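Side-chain contacts in BtrN (Bacillus circulans, PDB 4M7S), which catalyses the radical S-adenosyl-L-methionine-dependent two-electron oxidation of 2-deoxy-scyllo-inosamine to amino-dideoxy-scyllo-inosose in butirosin biosynthesis, using two [4Fe-4S] clusters: residues D212-T215 / S216-M220; E223-R226 / G227-D230; E98-L101 / Q102-T105. All coordinates share one frame; numbering follows the deposited sequence.

Contact 1 of 3, residues D212-T215 / S216-M220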
loop_
_atom_site.group_PDB
_atom_site.type_symbol
_atom_site.label_atom_id
_atom_site.label_comp_id
_atom_site.label_asym_id
_atom_site.label_seq_id
_atom_site.Cartn_x
_atom_site.Cartn_y
_atom_site.Cartn_z
ATOM N N ASP A 212 2.835 -19.941 6.006
ATOM C CA ASP A 212 1.708 -20.412 6.802
ATOM C C ASP A 212 0.900 -19.271 7.431
ATOM O O ASP A 212 -0.331 -19.278 7.386
ATOM C CB ASP A 212 2.197 -21.371 7.889
ATOM C CG ASP A 212 1.243 -22.530 8.118
ATOM O OD1 ASP A 212 0.089 -22.459 7.633
ATOM O OD2 ASP A 212 1.643 -23.512 8.789
ATOM N N LYS A 213 1.594 -18.290 8.000
ATOM C CA LYS A 213 0.930 -17.201 8.711
ATOM C C LYS A 213 0.065 -16.341 7.784
ATOM O O LYS A 213 -1.085 -16.023 8.107
ATOM C CB LYS A 213 1.962 -16.337 9.442
ATOM C CG LYS A 213 1.380 -15.377 10.476
ATOM C CD LYS A 213 2.490 -14.525 11.093
ATOM C CE LYS A 213 1.936 -13.375 11.921
ATOM N NZ LYS A 213 3.024 -12.632 12.614
ATOM N N PHE A 214 0.611 -15.972 6.631
ATOM C CA PHE A 214 -0.121 -15.148 5.676
ATOM C C PHE A 214 -1.266 -15.950 5.055
ATOM O O PHE A 214 -2.382 -15.456 4.921
ATOM C CB PHE A 214 0.819 -14.633 4.585
ATOM C CG PHE A 214 0.505 -13.235 4.114
ATOM C CD1 PHE A 214 -0.809 -12.782 4.042
ATOM C CD2 PHE A 214 1.523 -12.373 3.759
ATOM C CE1 PHE A 214 -1.099 -11.497 3.601
ATOM C CE2 PHE A 214 1.254 -11.068 3.331
ATOM C CZ PHE A 214 -0.052 -10.627 3.246
ATOM N N THR A 215 -0.979 -17.194 4.687
ATOM C CA THR A 215 -1.971 -18.065 4.060
ATOM C C THR A 215 -3.178 -18.337 4.956
ATOM O O THR A 215 -4.327 -18.258 4.511
ATOM C CB THR A 215 -1.324 -19.387 3.617
ATOM O OG1 THR A 215 -0.303 -19.094 2.651
ATOM C CG2 THR A 215 -2.355 -20.316 3.009
ATOM N N SER A 216 -2.924 -18.663 6.217
ATOM C CA SER A 216 -4.025 -18.931 7.129
ATOM C C SER A 216 -4.780 -17.639 7.444
ATOM O O SER A 216 -5.999 -17.652 7.602
ATOM C CB SER A 216 -3.534 -19.608 8.410
ATOM O OG SER A 216 -2.641 -18.778 9.117
ATOM N N PHE A 217 -4.061 -16.519 7.506
ATOM C CA PHE A 217 -4.702 -15.242 7.810
ATOM C C PHE A 217 -5.693 -14.881 6.714
ATOM O O PHE A 217 -6.830 -14.517 6.998
ATOM C CB PHE A 217 -3.664 -14.123 7.976
ATOM C CG PHE A 217 -4.251 -12.800 8.401
ATOM C CD1 PHE A 217 -4.726 -12.617 9.695
ATOM C CD2 PHE A 217 -4.312 -11.733 7.513
ATOM C CE1 PHE A 217 -5.257 -11.394 10.093
ATOM C CE2 PHE A 217 -4.834 -10.504 7.906
ATOM C CZ PHE A 217 -5.311 -10.338 9.191
ATOM N N ARG A 218 -5.270 -14.983 5.456
ATOM C CA ARG A 218 -6.145 -14.565 4.369
ATOM C C ARG A 218 -7.321 -15.535 4.220
ATOM O O ARG A 218 -8.420 -15.128 3.845
ATOM C CB ARG A 218 -5.379 -14.356 3.048
ATOM C CG ARG A 218 -5.154 -15.601 2.218
ATOM C CD ARG A 218 -4.517 -15.239 0.874
ATOM N NE ARG A 218 -3.357 -14.373 1.048
ATOM C CZ ARG A 218 -2.101 -14.808 1.120
ATOM N NH1 ARG A 218 -1.833 -16.099 1.007
ATOM N NH2 ARG A 218 -1.108 -13.951 1.289
ATOM N N LYS A 219 -7.089 -16.811 4.535
ATOM C CA LYS A 219 -8.153 -17.820 4.536
ATOM C C LYS A 219 -9.165 -17.538 5.646
ATOM O O LYS A 219 -10.379 -17.642 5.449
ATOM C CB LYS A 219 -7.546 -19.217 4.728
ATOM C CG LYS A 219 -8.555 -20.326 5.001
ATOM C CD LYS A 219 -7.844 -21.542 5.583
ATOM C CE LYS A 219 -6.553 -21.827 4.815
ATOM N NZ LYS A 219 -5.514 -22.504 5.653
HETATM N N MSE A 220 -8.642 -17.183 6.814
HETATM C CA MSE A 220 -9.442 -16.879 7.999
HETATM C C MSE A 220 -10.327 -15.648 7.745
HETATM O O MSE A 220 -11.495 -15.619 8.133
HETATM C CB MSE A 220 -8.485 -16.634 9.174
HETATM C CG MSE A 220 -9.106 -16.262 10.506
HETATM SE SE MSE A 220 -7.798 -15.431 11.719
HETATM C CE MSE A 220 -6.482 -16.858 11.815
#
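Four successive i to i+4 backbone hydrogen bonds, from the amides of Ser216, Phe217, Arg218 and Lys219 back to the carbonyls of Asp212, Lys213, Phe214 and Thr215, wind residues 212-220 into regular alpha-helix. On this frame the guanidinium of Arg218 folds back one turn and stacks on one face of the Phe214 ring, the planes inclined by 26° and the centres of the two groups 4.5 Å from each other. NH2 does the touching: it sits over the ring, displaced toward the rim, with Arg218 NH2 3.0 Å from Phe214 CD1. Two torsions bring it there: a chi1 of 84° sets Arg218 CG on the side of CA flanked by both N and C, and the chain bends again at chi3. The same group has further partners. NH2 also donates to Trp209 O and NE to Pro172 O, and Trp209 makes a cation-pi contact with Arg218, so the charge is held among two aromatic rings and two carbonyls. This is the helix 212-222 of the iron-sulfur cluster-binding (SPASM-related) domain, and Phe217, on the same helix, turns its ring toward the auxiliary [4Fe-4S] cluster. Asp212 O accepts twice. Ser216 N reaches it at 2.9 Å with an N-H...O angle of 164°, while Ser216 OG, its hydroxyl turned back along the helix, approaches from the opposite face of the carbonyl plane, also at 2.9 Å. Thr215 OG1 instead bonds to Asn211 O, a turn earlier, and stays 3.7 Å from Arg218 NH1.

Contact 2 of 3, residues E223-R226 / G227-D230. With SF4 (iron/sulfur cluster), chain B.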
loop_
_atom_site.group_PDB
_atom_site.type_symbol
_atom_site.label_atom_id
_atom_site.label_comp_id
_atom_site.label_asym_id
_atom_site.label_seq_id
_atom_site.Cartn_x
_atom_site.Cartn_y
_atom_site.Cartn_z
ATOM N N GLU A 223 -13.079 -16.200 5.208
ATOM C CA GLU A 223 -14.197 -16.906 5.840
ATOM C C GLU A 223 -14.927 -16.051 6.877
ATOM O O GLU A 223 -15.882 -16.507 7.497
ATOM C CB GLU A 223 -13.709 -18.189 6.509
ATOM C CG GLU A 223 -13.396 -19.325 5.549
ATOM C CD GLU A 223 -12.699 -20.487 6.236
ATOM O OE1 GLU A 223 -12.389 -20.365 7.442
ATOM O OE2 GLU A 223 -12.459 -21.520 5.570
ATOM N N GLY A 224 -14.455 -14.826 7.082
ATOM C CA GLY A 224 -15.129 -13.892 7.965
ATOM C C GLY A 224 -14.838 -14.052 9.447
ATOM O O GLY A 224 -15.662 -13.711 10.281
ATOM N N HIS A 225 -13.658 -14.556 9.787
ATOM C CA HIS A 225 -13.306 -14.717 11.194
ATOM C C HIS A 225 -12.495 -13.537 11.728
ATOM O O HIS A 225 -11.417 -13.720 12.300
ATOM C CB HIS A 225 -12.555 -16.032 11.403
ATOM C CG HIS A 225 -13.314 -17.238 10.944
ATOM N ND1 HIS A 225 -14.525 -17.602 11.486
ATOM C CD2 HIS A 225 -13.029 -18.163 9.995
ATOM C CE1 HIS A 225 -14.958 -18.703 10.890
ATOM N NE2 HIS A 225 -14.068 -19.063 9.986
ATOM N N ARG A 226 -13.031 -12.329 11.534
ATOM C CA ARG A 226 -12.382 -11.097 11.972
ATOM C C ARG A 226 -12.152 -11.098 13.472
ATOM O O ARG A 226 -11.117 -10.625 13.949
ATOM C CB ARG A 226 -13.247 -9.888 11.627
ATOM C CG ARG A 226 -13.228 -9.506 10.170
ATOM C CD ARG A 226 -13.781 -8.115 9.980
ATOM N NE ARG A 226 -14.043 -7.826 8.576
ATOM C CZ ARG A 226 -14.393 -6.633 8.114
ATOM N NH1 ARG A 226 -14.614 -6.465 6.816
ATOM N NH2 ARG A 226 -14.522 -5.612 8.950
ATOM N N GLY A 227 -13.117 -11.637 14.205
ATOM C CA GLY A 227 -13.093 -11.624 15.657
ATOM C C GLY A 227 -11.894 -12.333 16.252
ATOM O O GLY A 227 -11.563 -12.133 17.414
ATOM N N LYS A 228 -11.227 -13.145 15.441
ATOM C CA LYS A 228 -10.134 -13.976 15.927
ATOM C C LYS A 228 -8.802 -13.242 15.840
ATOM O O LYS A 228 -7.861 -13.552 16.574
ATOM C CB LYS A 228 -10.092 -15.284 15.135
ATOM C CG LYS A 228 -9.314 -16.400 15.803
ATOM C CD LYS A 228 -9.769 -17.765 15.305
ATOM C CE LYS A 228 -9.764 -17.852 13.782
ATOM N NZ LYS A 228 -10.429 -19.112 13.308
ATOM N N SER A 229 -8.746 -12.258 14.943
ATOM C CA SER A 229 -7.548 -11.464 14.707
ATOM C C SER A 229 -7.518 -10.181 15.544
ATOM O O SER A 229 -8.483 -9.423 15.560
ATOM C CB SER A 229 -7.475 -11.077 13.229
ATOM O OG SER A 229 -6.503 -10.072 13.046
ATOM N N ASP A 230 -6.400 -9.918 16.211
ATOM C CA ASP A 230 -6.260 -8.682 16.977
ATOM C C ASP A 230 -6.230 -7.455 16.067
ATOM O O ASP A 230 -6.512 -6.338 16.506
ATOM C CB ASP A 230 -5.002 -8.720 17.845
ATOM C CG ASP A 230 -5.151 -9.632 19.053
ATOM O OD1 ASP A 230 -6.303 -9.994 19.396
ATOM O OD2 ASP A 230 -4.114 -9.971 19.666
HETATM FE FE1 SF4 B . -9.908 -4.532 8.413
HETATM FE FE2 SF4 B . -8.591 -6.841 8.804
HETATM FE FE3 SF4 B . -7.577 -4.943 7.211
HETATM FE FE4 SF4 B . -9.681 -6.382 6.448
HETATM S S1 SF4 B . -7.555 -7.206 6.780
HETATM S S2 SF4 B . -9.473 -4.108 6.204
HETATM S S3 SF4 B . -10.836 -6.628 8.413
HETATM S S4 SF4 B . -7.872 -4.739 9.482
#
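A Schellman motif ends helix 212-222 at Gly224, whose positive phi turns the chain into a short 3-10 segment beside the auxiliary [4Fe-4S] cluster. Two backbone bonds shape this turn: Lys228 N donates to His225 O at 3.2 Å, and Ser229 N to Arg226 O at 3.0 Å. Both amides stand well above the planes of the carbonyls they reach. Across the first bond, the side chains of His225 and Lys228 run side by side in the same direction, with His225 CB 4.1 Å from Lys228 CE. The imidazole also has a weak bond to its own side of the turn, His225 NE2 to Glu223 OE1 at 3.3 Å, with the carboxylate oxygen in the ring plane at its edge.

Arg226 leaves in another direction, toward the metal site. Its chain is extended from CG to NE and places one guanidinium face over cluster sulfide S3, with Arg226 NE 3.4 Å from SF4 S3 and the sulfide displaced toward the rim of the group. NH1 is held by Asn237 O and Ser168 O, which should fix the rotation of this plane. The positive charge so close to a sulfide probably stabilises the electron-rich cluster and may influence its redox potential. Ser229 OG accepts from the amide of Cys232, a residue of the cluster pocket. The turn packs against the end of helix 212-222, His225 and Lys228 resting on Met220, Arg226 on Leu221 and Ser229 on Phe217.

Contact 3 of 3, residues E98-L101 / Q102-T105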
loop_
_atom_site.group_PDB
_atom_site.type_symbol
_atom_site.label_atom_id
_atom_site.label_comp_id
_atom_site.label_asym_id
_atom_site.label_seq_id
_atom_site.Cartn_x
_atom_site.Cartn_y
_atom_site.Cartn_z
ATOM N N GLU A 98 3.157 21.244 -11.270
ATOM C CA GLU A 98 2.959 20.743 -12.622
ATOM C C GLU A 98 4.221 20.032 -13.123
ATOM O O GLU A 98 4.149 19.018 -13.831
ATOM C CB GLU A 98 2.581 21.892 -13.557
ATOM C CG GLU A 98 2.348 21.458 -14.985
ATOM C CD GLU A 98 1.135 20.562 -15.139
ATOM O OE1 GLU A 98 1.077 19.806 -16.136
ATOM O OE2 GLU A 98 0.238 20.618 -14.270
ATOM N N LYS A 99 5.378 20.567 -12.740
ATOM C CA LYS A 99 6.661 19.968 -13.095
ATOM C C LYS A 99 6.859 18.564 -12.516
ATOM O O LYS A 99 7.265 17.646 -13.239
ATOM C CB LYS A 99 7.793 20.894 -12.652
ATOM C CG LYS A 99 9.176 20.442 -13.048
ATOM C CD LYS A 99 10.154 21.602 -12.856
ATOM C CE LYS A 99 11.489 21.128 -12.327
ATOM N NZ LYS A 99 12.332 20.542 -13.393
ATOM N N ARG A 100 6.595 18.388 -11.222
ATOM C CA ARG A 100 6.667 17.050 -10.616
ATOM C C ARG A 100 5.694 16.099 -11.310
ATOM O O ARG A 100 6.012 14.937 -11.572
ATOM C CB ARG A 100 6.352 17.086 -9.110
ATOM C CG ARG A 100 7.378 17.826 -8.261
ATOM C CD ARG A 100 8.765 17.185 -8.339
ATOM N NE ARG A 100 8.873 15.929 -7.589
ATOM C CZ ARG A 100 9.359 14.790 -8.090
ATOM N NH1 ARG A 100 9.778 14.727 -9.354
ATOM N NH2 ARG A 100 9.438 13.709 -7.327
ATOM N N LEU A 101 4.506 16.601 -11.614
ATOM C CA LEU A 101 3.476 15.785 -12.251
ATOM C C LEU A 101 3.984 15.255 -13.592
ATOM O O LEU A 101 3.883 14.060 -13.882
ATOM C CB LEU A 101 2.222 16.630 -12.473
ATOM C CG LEU A 101 0.879 15.984 -12.821
ATOM C CD1 LEU A 101 -0.198 17.057 -12.790
ATOM C CD2 LEU A 101 0.878 15.308 -14.178
ATOM N N GLN A 102 4.503 16.151 -14.423
ATOM C CA GLN A 102 4.910 15.751 -15.759
ATOM C C GLN A 102 6.136 14.853 -15.706
ATOM O O GLN A 102 6.263 13.928 -16.499
ATOM C CB GLN A 102 5.142 16.976 -16.648
ATOM C CG GLN A 102 3.872 17.788 -16.909
ATOM C CD GLN A 102 4.039 18.787 -18.045
ATOM O OE1 GLN A 102 5.126 18.930 -18.606
ATOM N NE2 GLN A 102 2.960 19.482 -18.391
ATOM N N THR A 103 7.024 15.132 -14.757
ATOM C CA THR A 103 8.231 14.336 -14.550
ATOM C C THR A 103 7.859 12.926 -14.093
ATOM O O THR A 103 8.324 11.944 -14.662
ATOM C CB THR A 103 9.152 14.989 -13.498
ATOM O OG1 THR A 103 9.627 16.244 -13.998
ATOM C CG2 THR A 103 10.329 14.094 -13.173
ATOM N N LEU A 104 7.019 12.833 -13.066
ATOM C CA LEU A 104 6.574 11.537 -12.566
ATOM C C LEU A 104 5.803 10.746 -13.620
ATOM O O LEU A 104 5.957 9.528 -13.715
ATOM C CB LEU A 104 5.750 11.709 -11.282
ATOM C CG LEU A 104 6.647 12.120 -10.106
ATOM C CD1 LEU A 104 5.847 12.587 -8.902
ATOM C CD2 LEU A 104 7.585 10.974 -9.730
ATOM N N THR A 105 4.979 11.433 -14.413
ATOM C CA THR A 105 4.267 10.768 -15.503
ATOM C C THR A 105 5.244 10.160 -16.523
ATOM O O THR A 105 5.111 9.000 -16.912
ATOM C CB THR A 105 3.285 11.718 -16.202
ATOM O OG1 THR A 105 2.319 12.182 -15.254
ATOM C CG2 THR A 105 2.561 11.005 -17.333
HETATM O O HOH W 1 10.492 17.241 -11.022
#
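Arg100 reaches forward along helix 98-107 to Thr103 and Leu104. From CB the chain sets out with CG anti to the carbonyl carbon (chi1 -67°), and bends at chi2 and chi3 then curl CD and NE round, carrying the contact to the two terminal nitrogens. Arg100 NH1 comes 3.9 Å from Thr103 CG2, a methyl at the guanidinium edge, and also forms a salt bridge with Asp72 of helix 71-81. Water 1 accepts from Arg100 NH1 at 3.1 Å and gives a weak bond to Thr103 OG1. NH2 lies 4.1 Å from Leu104 CD1, which covers one face near the rim.

Further round the helix, Thr103 OG1 and Thr105 OG1 each donate at 2.8 Å, to Lys99 O and Leu101 O respectively; the amide N of the same threonine reaches that carbonyl oxygen from the opposite face of its plane. On the exposed side Gln102 NE2 donates to Glu98 OE1 at 3.0 Å, on the anti lone pair of that oxygen, the amide and carboxylate planes 87° apart. Within this beta-alpha-beta unit, the chemistry implies a charge tethered to the adjacent helix above a leucine that packs on strand 111-116.

How the contacts relate
Contact 3 comes first along the chain, on helix 98-107 between strands 86-91 and 111-116 of the radical SAM domain. Contacts 1 and 2 follow in series within the iron-sulfur cluster-binding domain, on helix 212-222 and the turn after it. These two have centres 11 Å apart and touch at their junction, where Met220 O probably accepts from His225 N at 2.9 Å. Contact 3 lies on the opposite side of the chain's centre, its centre about 39 Å from that of contact 1 and 42 Å from that of contact 2. Helix and turn thus form one unit beside the auxiliary cluster, while contact 3 belongs to the outer layer of the other domain.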